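Local structure of flavin reductase domain protein (Arthrobacter sp., 2QCK) at the interface of chains A and B. The protein probably binds FMN and uses it in electron transfer from a reduced nicotinamide. Residues are numbered along the deposited sequence; one frame, centred on the assembly and turned at random. Chains: chain A/B, Flavin reductase domain protein.

The interface of chains A and B. Residues chain A 23-25, 43, 77, 149; chain B 16-17, 19-20.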
loop_
_atom_site.group_PDB
_atom_site.type_symbol
_atom_site.label_atom_id
_atom_site.label_comp_id
_atom_site.label_asym_id
_atom_site.label_seq_id
_atom_site.Cartn_x
_atom_site.Cartn_y
_atom_site.Cartn_z
ATOM N N GLY A 23 3.851 0.868 5.322
ATOM C CA GLY A 23 3.926 -0.065 6.421
ATOM C C GLY A 23 4.545 -1.357 5.982
ATOM O O GLY A 23 4.539 -1.661 4.815
ATOM N N VAL A 24 5.012 -2.163 6.936
ATOM C CA VAL A 24 5.764 -3.378 6.621
ATOM C C VAL A 24 4.966 -4.567 7.142
ATOM O O VAL A 24 4.585 -4.573 8.311
ATOM C CB VAL A 24 7.208 -3.320 7.219
ATOM C CG1 VAL A 24 8.048 -4.564 6.811
ATOM C CG2 VAL A 24 7.908 -2.016 6.783
ATOM N N ALA A 25 4.678 -5.527 6.250
ATOM C CA ALA A 25 4.058 -6.804 6.593
ATOM C C ALA A 25 4.954 -7.943 6.080
ATOM O O ALA A 25 5.873 -7.686 5.339
ATOM C CB ALA A 25 2.630 -6.894 5.961
ATOM N N VAL A 43 0.990 -4.272 0.963
ATOM C CA VAL A 43 -0.202 -4.915 1.447
ATOM C C VAL A 43 -1.175 -3.767 1.706
ATOM O O VAL A 43 -0.764 -2.784 2.309
ATOM C CB VAL A 43 0.064 -5.719 2.741
ATOM C CG1 VAL A 43 -1.223 -6.109 3.392
ATOM C CG2 VAL A 43 0.933 -6.996 2.444
HETATM N N MSE A 77 1.306 -8.347 10.249
HETATM C CA MSE A 77 1.578 -6.919 10.517
HETATM C C MSE A 77 2.659 -6.886 11.582
HETATM O O MSE A 77 2.664 -7.710 12.507
HETATM C CB MSE A 77 0.330 -6.222 11.037
HETATM C CG MSE A 77 -0.629 -5.842 9.940
HETATM SE SE MSE A 77 -1.447 -7.358 8.973
HETATM C CE MSE A 77 -2.668 -6.256 7.818
ATOM N N PRO A 149 3.467 0.491 14.880
ATOM C CA PRO A 149 3.723 -0.109 13.563
ATOM C C PRO A 149 5.104 0.165 13.002
ATOM O O PRO A 149 5.680 1.210 13.248
ATOM C CB PRO A 149 2.685 0.543 12.655
ATOM C CG PRO A 149 1.645 1.090 13.551
ATOM C CD PRO A 149 2.288 1.382 14.869
HETATM N N MSE B 16 -6.549 -5.392 12.435
HETATM C CA MSE B 16 -5.212 -5.588 11.871
HETATM C C MSE B 16 -4.847 -4.479 10.883
HETATM O O MSE B 16 -3.691 -4.073 10.845
HETATM C CB MSE B 16 -5.040 -6.977 11.236
HETATM C CG MSE B 16 -4.937 -8.147 12.185
HETATM SE SE MSE B 16 -3.974 -7.706 13.882
HETATM C CE MSE B 16 -2.262 -7.125 13.024
ATOM N N PHE B 17 -5.793 -3.960 10.101
ATOM C CA PHE B 17 -5.478 -2.829 9.197
ATOM C C PHE B 17 -5.436 -1.478 9.900
ATOM O O PHE B 17 -4.854 -0.522 9.359
ATOM C CB PHE B 17 -6.352 -2.781 7.897
ATOM C CG PHE B 17 -5.859 -3.712 6.866
ATOM C CD1 PHE B 17 -4.761 -3.382 6.104
ATOM C CD2 PHE B 17 -6.380 -4.991 6.775
ATOM C CE1 PHE B 17 -4.227 -4.284 5.233
ATOM C CE2 PHE B 17 -5.856 -5.909 5.896
ATOM C CZ PHE B 17 -4.777 -5.553 5.129
ATOM N N ARG B 19 -3.777 -1.412 12.580
ATOM C CA ARG B 19 -2.405 -1.537 13.038
ATOM C C ARG B 19 -1.366 -1.470 11.930
ATOM O O ARG B 19 -0.154 -1.595 12.193
ATOM C CB ARG B 19 -2.245 -2.861 13.771
ATOM C CG ARG B 19 -3.071 -2.975 15.053
ATOM C CD ARG B 19 -2.657 -4.206 15.828
ATOM N NE ARG B 19 -3.529 -4.337 16.985
ATOM C CZ ARG B 19 -3.320 -5.162 18.000
ATOM N NH1 ARG B 19 -2.253 -5.957 18.041
ATOM N NH2 ARG B 19 -4.197 -5.187 18.995
ATOM N N HIS B 20 -1.817 -1.302 10.697
ATOM C CA HIS B 20 -0.931 -1.294 9.558
ATOM C C HIS B 20 -0.830 0.159 9.107
ATOM O O HIS B 20 -1.833 0.743 8.715
ATOM C CB HIS B 20 -1.547 -2.182 8.479
ATOM C CG HIS B 20 -0.673 -2.407 7.299
ATOM N ND1 HIS B 20 0.540 -3.064 7.389
ATOM C CD2 HIS B 20 -0.828 -2.080 5.997
ATOM C CE1 HIS B 20 1.094 -3.124 6.190
ATOM N NE2 HIS B 20 0.284 -2.541 5.324
HETATM O O HOH W 1 2.315 -3.800 9.368
#
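A:Met77, a selenomethionine at the end of strand 72-77, and B:His20, just past helix 10-18, bury the most surface in this patch of the two-fold interface, which probably belongs to the dimer typical of flavin reductase-like proteins. The A:Met77 chain bends at chi2 (65°), and its terminal methyl CE lies over one face of the B:Phe17 ring, 3.6 Å from the centroid and displaced toward the rim. Nearer its root, A:Met77 CB packs snugly against the methyl CE of B:Met16, also a selenomethionine, at 3.4 Å. The two selenoether chains thus cross at a slant, one reaching B:Phe17 and the other, bent at chi2 and chi3, setting its methyl against the base of the A:Met77 chain. B:His20 has CG anti to its backbone N (chi1 -173°), which carries the imidazole toward chain A, which one ring nitrogen meets directly and the other through water. B:His20 NE2 donates to the carbonyl A:Val43 O at 3.2 Å, a bent bond arriving from above the carbonyl plane. At the other ring nitrogen, a water in the ring plane lies 2.8 Å from B:His20 ND1 and bridges to A:Val24 O, so the imidazole is tied at two points and its rotation is restrained. A phenylalanine in place of B:His20 would probably leave A:Val43 O without this donor and the bridging water without its chain B partner. Between the two nitrogens, ring carbon B:His20 CE1 faces the methyl CB of A:Ala25 at 4.1 Å.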